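PDB 5BY3: BtGH115A from Bacteroides thetaiotaomicron, which acts as a family GH115 4-O-methyl-alpha-glucuronidase, removing 4-O-methyl-glucuronic acid groups from decorated arabinogalactans. Local coordinates for residues L363-D368 with A379-R384; A440-E445 with T463-H468; E506-P511 with E731-V736; A566-R571 with D590-S595. All blocks are in the same frame, centred on the assembly; numbering follows the deposited sequence.

Contacts 1 and 2 come first along the chain, and both belong to the TIM-barrel part. Contact 1 joins strand 362-366 of its parallel sheet to the short helix 379-383. Contact 2 packs helix 441-452, which follows the last strand 429-433, on helix 462-473. Their centres lie about 27 Å apart. Contact 3 spans the longest sequence gap, from loop 506-511 to helix 730-738. Contact 4, between helices 552-580 and 587-603, falls within that gap, its centre about 25 Å from that of contact 3. Contacts 1 and 3 touch: D368 OD2 lies 2.7 Å from W732 NE1, a probable hydrogen bond. The C-terminal part thus folds back on the barrel.

Contact 1: residues L363-D368 with A379-R384; sequences LMWCDD and AEERAR
The isobutyl group of L363 lies over one face of the R384 guanidinium group. Its CG stands 3.5 Å above the guanidinium plane, displaced toward the rim. L363 CD1 touches R384 NE at 3.6 Å, and CD2 reaches R384 NH2 at 3.7 Å. The two side chains cross at about a right angle. R384 gets there because its chain turns about the CG-CD bond (chi3 51°), which brings the flat group to face the leucine. L363 CD1 also meets the aliphatic part of E381, 4.0 Å from CG. The second pair is W365 and E381. W365 CH2 approaches E381 OE2 at 3.6 Å. The ring and carboxylate planes are turned 52° from each other. No hydrogen bond joins the two segments.

The polar ends are fixed by the next shell. R384 NH2 and NH1 donate to the backbone oxygens of V361 and V357, in the segment leading into the strand. E381 OE2 is bonded to the hydroxyl of Y351, and OE1 takes the backbone N-H of T378. The indole NE1 of W365 is bonded to N388, at the start of the neighbouring strand 388-393. N388 also holds the backbone oxygen of E381. Strand 362-366, helix 379-383 and strand 388-393 form one beta-alpha-beta unit of the TIM barrel. The short helix lies by the N-terminal end of the strand, nearest L363.

The chemistry is divided. Apolar side chains meet the flat charged groups of R384 and E381, whose polar atoms are bonded to residues outside the two segments. This probably lets R384 and E381 be buried at modest cost.

Contact 2: residues A440-E445 with T463-H468; sequences AEYQIE and TAHLKH
The hydroxyl of Y442 and the ring nitrogen ND1 of H465 share a nearly straight hydrogen bond, 2.7 Å long with an angle of 173°. It joins two helices of the TIM-barrel part: 441-452, which follows the last barrel strand, and 462-473. All three touching residues are buried. The hydroxyl oxygen comes in at the edge of the imidazole, near its plane. The two rings touch only along their borders, with their planes well inclined to each other. Y442 holds CG anti to the backbone N (chi1 178°), which sends its ring out toward the other helix. There the tyrosine and histidine side chains run antiparallel, one beside the other. The far nitrogen of the histidine, NE2, is hydrogen-bonded to D449 on the same helix as Y442. H465 is therefore gripped at both nitrogens, which fixes the rotation of its ring. W469 meets the tyrosine ring edge-to-face, and Y490 of helix 476-495 also touches it. L466 crosses the tyrosine at about a right angle and makes a CH-pi contact. Its CD1 sits over one face of the Y442 ring, 4.0 Å from the centroid and 14° off the normal.

Contact 3: residues E506-P511 with E731-V736; sequences EEEKNP and EWKENV
K733 and E508 meet in a salt bridge that ties helix 730-738 to the loop segment 506-511. Along the helix, E731 turns its carboxylate to R743. W732 makes a cation-pi contact with R374. Next comes K733, the residue that crosses to the loop. Its chain is extended beyond CG, which carries the ammonium group well out from the helix. K733 NZ donates to E508 OE2 over 2.6 Å. It comes from the syn side, 34° out of the carboxylate plane. K733 CE also lies 3.4 Å from that oxygen. The glutamate approaches from the opposite direction, its chain bent at chi2 (-66°). An alanine in place of E508 would probably leave the ammonium group of K733 without its charged mate and free to swing. E734 then pairs with R505, the residue just before E506 in the same loop. R505 also makes a long, weak ion pair with E508. N735 is bonded further along the helix to R738. V736 CG1 covers part of one face of the W732 indole, 3.4 Å above the plane. The arrangement is an interdomain surface salt bridge, joining the GH115 C-terminal region to the loop between helices 476-495 and 523-543.

Contact 4: residues A566-R571 with D590-S595; sequences ATQMNR and DAAYDS
Q568 lies against A592 and S595 of the facing helix, and its side chain follows that surface from base to tip. Its CB faces the backbone oxygen of A592. CG comes next and meets S595 OG at 3.4 Å, without a hydrogen bond. The chain bends at chi2 (-53°), folding the amide back along helix 587-603. CD then rests 3.6 Å from S595 OG. At the tip, OE1 settles 3.3 Å from A592 CA and 3.5 Å from S595 CB. A serine in place of Q568 would probably open a gap beside A592 and S595, since the atoms from CD outward supply much of the contact.

A592 returns the contact with its methyl group. A592 CB lies 3.4 Å from the backbone oxygen of Q568 and 3.7 Å from R571 CB. Beyond CB the R571 chain runs off toward helix 523-543, where NH2 is bonded to S534 OG. That helix also touches T567 and N570, so it covers another flank of helix 552-580.

The alanine lets the backbones come close, with Q568 CA and A592 CA only 5.1 Å apart. The helix axes approach to 8.2 Å at an angle of 156°. This is the close packing of an antiparallel helix hairpin, formed by consecutive helices 552-580 and 587-603, with helix 523-543 alongside.

Contact 1: residues L363-D368 with A379-R384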
# COMPACT_ATOMS: atom_id res chain seq x y z
N LEU A 363 -12.54 14.75 -1.29
CA LEU A 363 -12.69 14.16 0.05
C LEU A 363 -11.85 12.86 0.15
O LEU A 363 -12.07 11.90 -0.61
CB LEU A 363 -14.16 13.85 0.36
CG LEU A 363 -15.21 14.98 0.42
CD1 LEU A 363 -16.56 14.37 0.70
CD2 LEU A 363 -14.91 16.04 1.48
N MSE A 364 -10.91 12.81 1.08
CA MSE A 364 -10.04 11.63 1.14
C MSE A 364 -10.35 10.66 2.27
O MSE A 364 -9.99 10.88 3.43
CB MSE A 364 -8.56 11.98 1.10
CG MSE A 364 -7.81 10.77 0.55
SE MSE A 364 -5.91 11.16 0.79
CE MSE A 364 -5.72 11.25 -1.14
N TRP A 365 -10.96 9.55 1.92
CA TRP A 365 -11.25 8.52 2.91
C TRP A 365 -9.99 7.76 3.34
O TRP A 365 -8.96 7.77 2.64
CB TRP A 365 -12.38 7.63 2.39
CG TRP A 365 -13.49 8.48 1.83
CD1 TRP A 365 -13.90 8.56 0.52
CD2 TRP A 365 -14.27 9.44 2.56
NE1 TRP A 365 -14.92 9.48 0.40
CE2 TRP A 365 -15.17 10.04 1.63
CE3 TRP A 365 -14.31 9.84 3.90
CZ2 TRP A 365 -16.10 11.01 2.01
CZ3 TRP A 365 -15.25 10.82 4.28
CH2 TRP A 365 -16.11 11.39 3.34
N CYS A 366 -10.07 7.15 4.51
CA CYS A 366 -8.93 6.50 5.11
C CYS A 366 -9.19 5.05 5.46
O CYS A 366 -10.32 4.71 5.80
CB CYS A 366 -8.53 7.26 6.36
SG CYS A 366 -7.85 8.83 5.87
N ASP A 367 -8.17 4.20 5.36
CA ASP A 367 -8.28 2.84 5.88
C ASP A 367 -8.01 2.91 7.39
O ASP A 367 -7.69 3.97 7.87
CB ASP A 367 -7.32 1.90 5.15
CG ASP A 367 -5.85 2.04 5.62
OD1 ASP A 367 -5.49 2.87 6.51
OD2 ASP A 367 -5.04 1.26 5.10
N ASP A 368 -8.13 1.79 8.12
CA ASP A 368 -8.01 1.79 9.58
C ASP A 368 -6.57 1.46 10.00
O ASP A 368 -6.32 0.96 11.10
CB ASP A 368 -9.00 0.79 10.16
CG ASP A 368 -8.72 -0.68 9.73
OD1 ASP A 368 -7.85 -0.96 8.87
OD2 ASP A 368 -9.37 -1.59 10.30
N ALA A 379 -23.85 8.29 -2.25
CA ALA A 379 -24.23 8.75 -3.60
C ALA A 379 -24.06 10.25 -3.74
O ALA A 379 -23.61 10.74 -4.78
CB ALA A 379 -25.66 8.35 -3.92
N GLU A 380 -24.35 10.94 -2.65
CA GLU A 380 -24.12 12.38 -2.54
C GLU A 380 -22.62 12.73 -2.73
O GLU A 380 -22.27 13.41 -3.72
CB GLU A 380 -24.75 12.93 -1.21
CG GLU A 380 -24.45 14.38 -0.79
CD GLU A 380 -24.38 15.40 -1.94
OE1 GLU A 380 -25.23 15.37 -2.86
OE2 GLU A 380 -23.44 16.23 -1.92
N GLU A 381 -21.78 12.20 -1.83
CA GLU A 381 -20.33 12.44 -1.79
C GLU A 381 -19.70 12.05 -3.09
O GLU A 381 -18.81 12.73 -3.59
CB GLU A 381 -19.67 11.66 -0.64
CG GLU A 381 -19.95 12.21 0.76
CD GLU A 381 -19.88 11.15 1.86
OE1 GLU A 381 -20.06 9.95 1.60
OE2 GLU A 381 -19.66 11.51 3.04
N ARG A 382 -20.19 10.97 -3.67
CA ARG A 382 -19.74 10.54 -4.96
C ARG A 382 -19.97 11.55 -6.11
O ARG A 382 -19.08 11.75 -6.95
CB ARG A 382 -20.36 9.19 -5.27
CG ARG A 382 -19.89 8.59 -6.57
CD ARG A 382 -20.33 7.14 -6.65
NE ARG A 382 -19.70 6.60 -7.84
CZ ARG A 382 -19.72 5.33 -8.21
NH1 ARG A 382 -20.35 4.41 -7.48
NH2 ARG A 382 -19.10 4.99 -9.33
N ALA A 383 -21.15 12.20 -6.13
CA ALA A 383 -21.51 13.18 -7.17
C ALA A 383 -20.76 14.54 -7.03
O ALA A 383 -20.73 15.33 -7.98
CB ALA A 383 -23.03 13.37 -7.21
N ARG A 384 -20.14 14.80 -5.87
CA ARG A 384 -19.26 15.98 -5.72
C ARG A 384 -18.21 16.14 -6.84
O ARG A 384 -17.55 15.17 -7.25
CB ARG A 384 -18.52 15.96 -4.38
CG ARG A 384 -19.41 16.01 -3.15
CD ARG A 384 -18.62 15.86 -1.87
NE ARG A 384 -17.46 16.77 -1.78
CZ ARG A 384 -17.34 17.77 -0.91
NH1 ARG A 384 -18.32 18.04 -0.05
NH2 ARG A 384 -16.24 18.52 -0.93

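Contact 2: residues A440-E445 with T463-H468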
# COMPACT_ATOMS: atom_id res chain seq x y z
N ALA A 440 8.48 -3.30 0.46
CA ALA A 440 7.07 -3.39 0.06
C ALA A 440 6.96 -3.24 -1.44
O ALA A 440 5.86 -2.89 -1.95
CB ALA A 440 6.28 -2.25 0.71
N GLU A 441 8.10 -3.42 -2.12
CA GLU A 441 8.21 -3.27 -3.55
C GLU A 441 7.03 -3.89 -4.31
O GLU A 441 6.44 -3.28 -5.23
CB GLU A 441 9.49 -3.93 -4.04
CG GLU A 441 10.79 -3.32 -3.51
CD GLU A 441 11.39 -4.06 -2.31
OE1 GLU A 441 10.70 -4.89 -1.67
OE2 GLU A 441 12.59 -3.82 -2.03
N TYR A 442 6.66 -5.10 -3.93
CA TYR A 442 5.62 -5.76 -4.64
C TYR A 442 4.26 -5.07 -4.43
O TYR A 442 3.61 -4.69 -5.43
CB TYR A 442 5.57 -7.29 -4.35
CG TYR A 442 4.39 -7.87 -5.12
CD1 TYR A 442 4.43 -7.93 -6.52
CD2 TYR A 442 3.20 -8.23 -4.48
CE1 TYR A 442 3.34 -8.39 -7.23
CE2 TYR A 442 2.10 -8.69 -5.20
CZ TYR A 442 2.20 -8.77 -6.58
OH TYR A 442 1.16 -9.21 -7.33
N GLN A 443 3.83 -4.90 -3.17
CA GLN A 443 2.51 -4.27 -2.86
C GLN A 443 2.34 -2.87 -3.50
O GLN A 443 1.26 -2.54 -4.01
CB GLN A 443 2.23 -4.18 -1.36
CG GLN A 443 2.08 -5.53 -0.64
CD GLN A 443 3.39 -6.10 -0.06
OE1 GLN A 443 4.49 -5.69 -0.43
NE2 GLN A 443 3.27 -7.08 0.85
N ILE A 444 3.43 -2.11 -3.51
CA ILE A 444 3.50 -0.79 -4.07
C ILE A 444 3.19 -0.89 -5.56
O ILE A 444 2.38 -0.12 -6.08
CB ILE A 444 4.88 -0.13 -3.82
CG1 ILE A 444 5.07 0.16 -2.31
CG2 ILE A 444 5.06 1.16 -4.64
CD1 ILE A 444 6.50 0.47 -1.89
N GLU A 445 3.82 -1.83 -6.25
CA GLU A 445 3.61 -1.91 -7.68
C GLU A 445 2.19 -2.41 -7.99
O GLU A 445 1.54 -1.95 -8.94
CB GLU A 445 4.66 -2.79 -8.34
CG GLU A 445 4.60 -2.76 -9.86
CD GLU A 445 5.73 -3.51 -10.52
OE1 GLU A 445 6.81 -3.64 -9.92
OE2 GLU A 445 5.54 -3.95 -11.68
N THR A 463 -3.36 -13.65 -8.65
CA THR A 463 -2.33 -14.68 -8.78
C THR A 463 -1.53 -14.48 -10.08
O THR A 463 -0.29 -14.46 -10.04
CB THR A 463 -2.98 -16.09 -8.67
OG1 THR A 463 -3.52 -16.22 -7.35
CG2 THR A 463 -2.01 -17.26 -8.95
N ALA A 464 -2.22 -14.22 -11.18
CA ALA A 464 -1.55 -13.94 -12.44
C ALA A 464 -0.69 -12.67 -12.40
O ALA A 464 0.35 -12.61 -13.07
CB ALA A 464 -2.54 -13.89 -13.60
N HIS A 465 -1.09 -11.68 -11.59
CA HIS A 465 -0.27 -10.47 -11.37
C HIS A 465 1.05 -10.82 -10.67
O HIS A 465 2.11 -10.48 -11.18
CB HIS A 465 -1.04 -9.40 -10.59
CG HIS A 465 -0.33 -8.07 -10.54
ND1 HIS A 465 0.57 -7.74 -9.54
CD2 HIS A 465 -0.38 -6.99 -11.37
CE1 HIS A 465 1.04 -6.52 -9.75
NE2 HIS A 465 0.48 -6.04 -10.85
N LEU A 466 0.98 -11.52 -9.54
CA LEU A 466 2.19 -11.95 -8.79
C LEU A 466 3.12 -12.88 -9.61
O LEU A 466 4.33 -12.71 -9.61
CB LEU A 466 1.78 -12.63 -7.46
CG LEU A 466 2.89 -13.25 -6.61
CD1 LEU A 466 3.91 -12.21 -6.15
CD2 LEU A 466 2.29 -14.00 -5.42
N LYS A 467 2.52 -13.85 -10.33
CA LYS A 467 3.26 -14.70 -11.23
C LYS A 467 4.04 -13.89 -12.29
O LYS A 467 5.23 -14.08 -12.46
CB LYS A 467 2.27 -15.65 -11.90
CG LYS A 467 2.90 -16.67 -12.84
CD LYS A 467 1.83 -17.57 -13.44
CE LYS A 467 2.25 -18.09 -14.79
NZ LYS A 467 3.16 -19.24 -14.58
N HIS A 468 3.37 -12.97 -12.97
CA HIS A 468 3.97 -12.16 -14.01
C HIS A 468 5.10 -11.33 -13.42
O HIS A 468 6.13 -11.07 -14.09
CB HIS A 468 2.91 -11.28 -14.65
CG HIS A 468 3.42 -10.45 -15.78
ND1 HIS A 468 4.14 -9.28 -15.59
CD2 HIS A 468 3.30 -10.60 -17.12
CE1 HIS A 468 4.47 -8.77 -16.76
NE2 HIS A 468 3.96 -9.54 -17.71

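Contact 3: residues E506-P511 with E731-V736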
# COMPACT_ATOMS: atom_id res chain seq x y z
N GLU A 506 0.83 -2.16 21.55
CA GLU A 506 1.42 -0.83 21.62
C GLU A 506 0.32 0.18 21.90
O GLU A 506 -0.86 -0.11 21.66
CB GLU A 506 2.17 -0.50 20.33
CG GLU A 506 3.58 -1.04 20.30
CD GLU A 506 4.48 -0.51 21.43
OE1 GLU A 506 4.59 0.72 21.63
OE2 GLU A 506 5.12 -1.32 22.11
N GLU A 507 0.72 1.33 22.45
CA GLU A 507 -0.17 2.41 22.94
C GLU A 507 -1.27 2.02 23.92
O GLU A 507 -2.30 2.68 23.99
CB GLU A 507 -0.74 3.23 21.78
CG GLU A 507 0.37 3.83 20.91
CD GLU A 507 -0.16 4.50 19.66
OE1 GLU A 507 -1.40 4.46 19.44
OE2 GLU A 507 0.67 5.06 18.92
N GLU A 508 -1.02 0.99 24.74
CA GLU A 508 -2.03 0.53 25.69
C GLU A 508 -1.97 1.13 27.09
O GLU A 508 -2.89 0.87 27.89
CB GLU A 508 -1.98 -0.98 25.85
CG GLU A 508 -2.72 -1.78 24.79
CD GLU A 508 -4.22 -1.60 24.80
OE1 GLU A 508 -4.81 -1.25 25.84
OE2 GLU A 508 -4.81 -1.83 23.75
N LYS A 509 -0.92 1.90 27.42
CA LYS A 509 -0.87 2.58 28.78
C LYS A 509 -0.82 1.62 30.00
O LYS A 509 -1.02 2.05 31.15
CB LYS A 509 -2.06 3.57 29.00
CG LYS A 509 -2.31 4.65 27.95
CD LYS A 509 -3.60 5.39 28.27
CE LYS A 509 -4.11 6.19 27.08
NZ LYS A 509 -5.60 6.26 27.02
N ASN A 510 -0.63 0.33 29.73
CA ASN A 510 -0.41 -0.71 30.73
C ASN A 510 0.84 -1.50 30.28
O ASN A 510 0.94 -1.83 29.09
CB ASN A 510 -1.64 -1.63 30.86
CG ASN A 510 -1.58 -2.54 32.08
OD1 ASN A 510 -0.52 -2.89 32.58
ND2 ASN A 510 -2.74 -2.95 32.56
N PRO A 511 1.82 -1.71 31.20
CA PRO A 511 3.04 -2.46 30.86
C PRO A 511 2.85 -3.94 30.53
O PRO A 511 3.70 -4.53 29.88
CB PRO A 511 3.91 -2.30 32.12
CG PRO A 511 3.45 -1.03 32.73
CD PRO A 511 1.97 -1.01 32.50
N GLU A 731 -12.46 -5.15 20.41
CA GLU A 731 -12.77 -6.07 19.32
C GLU A 731 -12.09 -5.73 17.99
O GLU A 731 -11.60 -6.63 17.30
CB GLU A 731 -14.27 -6.20 19.10
CG GLU A 731 -14.65 -7.39 18.25
CD GLU A 731 -16.15 -7.57 18.18
OE1 GLU A 731 -16.85 -6.84 17.42
OE2 GLU A 731 -16.61 -8.49 18.88
N TRP A 732 -12.08 -4.45 17.64
CA TRP A 732 -11.39 -4.01 16.45
C TRP A 732 -9.88 -4.33 16.56
O TRP A 732 -9.23 -4.63 15.55
CB TRP A 732 -11.66 -2.53 16.16
CG TRP A 732 -10.81 -2.01 15.02
CD1 TRP A 732 -11.09 -2.06 13.67
CD2 TRP A 732 -9.49 -1.45 15.12
NE1 TRP A 732 -10.03 -1.53 12.93
CE2 TRP A 732 -9.04 -1.15 13.80
CE3 TRP A 732 -8.65 -1.15 16.20
CZ2 TRP A 732 -7.81 -0.54 13.55
CZ3 TRP A 732 -7.40 -0.57 15.93
CH2 TRP A 732 -7.01 -0.28 14.62
N LYS A 733 -9.33 -4.30 17.77
CA LYS A 733 -7.90 -4.49 17.96
C LYS A 733 -7.60 -5.96 17.70
O LYS A 733 -6.67 -6.28 16.99
CB LYS A 733 -7.46 -4.09 19.38
CG LYS A 733 -7.22 -2.59 19.54
CD LYS A 733 -7.00 -2.23 21.00
CE LYS A 733 -6.83 -0.72 21.21
NZ LYS A 733 -6.74 -0.41 22.68
N GLU A 734 -8.41 -6.82 18.30
CA GLU A 734 -8.42 -8.24 18.09
C GLU A 734 -8.58 -8.53 16.60
O GLU A 734 -7.81 -9.32 16.05
CB GLU A 734 -9.58 -8.86 18.88
CG GLU A 734 -9.22 -9.65 20.13
CD GLU A 734 -7.99 -9.11 20.84
OE1 GLU A 734 -8.09 -8.01 21.42
OE2 GLU A 734 -6.93 -9.77 20.83
N ASN A 735 -9.57 -7.89 15.97
CA ASN A 735 -9.91 -8.14 14.58
C ASN A 735 -8.67 -7.95 13.70
O ASN A 735 -8.30 -8.85 12.99
CB ASN A 735 -11.05 -7.21 14.11
CG ASN A 735 -12.47 -7.71 14.48
OD1 ASN A 735 -12.66 -8.72 15.21
ND2 ASN A 735 -13.48 -6.99 13.97
N VAL A 736 -8.01 -6.80 13.74
CA VAL A 736 -6.96 -6.49 12.77
C VAL A 736 -5.63 -7.23 12.99
O VAL A 736 -4.87 -7.40 12.06
CB VAL A 736 -6.71 -4.97 12.69
CG1 VAL A 736 -7.95 -4.26 12.17
CG2 VAL A 736 -6.29 -4.41 14.05

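Contact 4: residues A566-R571 with D590-S595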
# COMPACT_ATOMS: atom_id res chain seq x y z
N ALA A 566 10.84 -13.74 8.09
CA ALA A 566 9.57 -14.19 8.64
C ALA A 566 9.65 -15.56 9.33
O ALA A 566 9.05 -15.75 10.41
CB ALA A 566 8.52 -14.17 7.54
N THR A 567 10.36 -16.52 8.71
CA THR A 567 10.53 -17.86 9.25
C THR A 567 11.20 -17.79 10.64
O THR A 567 10.75 -18.42 11.62
CB THR A 567 11.40 -18.72 8.32
OG1 THR A 567 10.77 -18.81 7.02
CG2 THR A 567 11.65 -20.16 8.94
N GLN A 568 12.26 -16.99 10.70
CA GLN A 568 13.11 -16.91 11.86
C GLN A 568 12.45 -16.16 13.02
O GLN A 568 12.78 -16.41 14.20
CB GLN A 568 14.49 -16.30 11.49
CG GLN A 568 15.37 -17.20 10.62
CD GLN A 568 15.58 -18.59 11.22
OE1 GLN A 568 15.97 -18.73 12.39
NE2 GLN A 568 15.27 -19.61 10.45
N MSE A 569 11.53 -15.25 12.67
CA MSE A 569 10.67 -14.57 13.66
C MSE A 569 9.71 -15.56 14.23
O MSE A 569 9.52 -15.60 15.45
CB MSE A 569 9.92 -13.39 13.03
CG MSE A 569 9.28 -12.39 14.01
SE MSE A 569 10.54 -11.44 15.23
CE MSE A 569 11.91 -10.39 14.31
N ASN A 570 9.08 -16.36 13.38
CA ASN A 570 8.16 -17.37 13.90
C ASN A 570 8.89 -18.39 14.77
O ASN A 570 8.46 -18.70 15.87
CB ASN A 570 7.31 -17.97 12.79
CG ASN A 570 6.14 -17.06 12.42
OD1 ASN A 570 4.99 -17.38 12.73
ND2 ASN A 570 6.43 -15.90 11.79
N ARG A 571 10.05 -18.83 14.30
CA ARG A 571 10.94 -19.68 15.10
C ARG A 571 11.27 -19.09 16.46
O ARG A 571 11.14 -19.77 17.46
CB ARG A 571 12.23 -20.00 14.33
CG ARG A 571 11.99 -20.92 13.15
CD ARG A 571 13.22 -21.73 12.81
NE ARG A 571 12.93 -22.70 11.76
CZ ARG A 571 13.82 -23.20 10.91
NH1 ARG A 571 15.10 -22.83 10.95
NH2 ARG A 571 13.41 -24.05 10.00
N ASP A 590 17.05 -18.18 20.77
CA ASP A 590 18.21 -17.32 20.60
C ASP A 590 18.87 -17.53 19.24
O ASP A 590 19.23 -16.56 18.58
CB ASP A 590 19.20 -17.47 21.77
CG ASP A 590 18.73 -16.75 23.07
OD1 ASP A 590 18.00 -15.72 23.01
OD2 ASP A 590 19.11 -17.19 24.17
N ALA A 591 18.98 -18.78 18.79
CA ALA A 591 19.60 -19.04 17.50
C ALA A 591 18.82 -18.37 16.35
O ALA A 591 19.42 -17.73 15.45
CB ALA A 591 19.79 -20.55 17.26
N ALA A 592 17.50 -18.51 16.42
CA ALA A 592 16.55 -17.91 15.49
C ALA A 592 16.69 -16.40 15.48
O ALA A 592 16.75 -15.80 14.40
CB ALA A 592 15.12 -18.30 15.86
N TYR A 593 16.77 -15.80 16.67
CA TYR A 593 17.13 -14.40 16.83
C TYR A 593 18.44 -14.12 16.08
O TYR A 593 18.48 -13.19 15.26
CB TYR A 593 17.24 -14.00 18.32
CG TYR A 593 17.67 -12.56 18.52
CD1 TYR A 593 19.04 -12.20 18.52
CD2 TYR A 593 16.72 -11.54 18.70
CE1 TYR A 593 19.45 -10.87 18.67
CE2 TYR A 593 17.11 -10.22 18.88
CZ TYR A 593 18.47 -9.89 18.86
OH TYR A 593 18.86 -8.57 19.01
N ASP A 594 19.49 -14.91 16.32
CA ASP A 594 20.82 -14.64 15.74
C ASP A 594 20.73 -14.68 14.23
O ASP A 594 21.35 -13.87 13.52
CB ASP A 594 21.92 -15.58 16.27
CG ASP A 594 22.30 -15.29 17.73
OD1 ASP A 594 22.17 -14.11 18.16
OD2 ASP A 594 22.71 -16.26 18.45
N SER A 595 19.87 -15.57 13.75
CA SER A 595 19.73 -15.72 12.31
C SER A 595 19.11 -14.47 11.59
O SER A 595 19.61 -14.05 10.53
CB SER A 595 19.00 -17.03 12.00
OG SER A 595 18.78 -17.12 10.61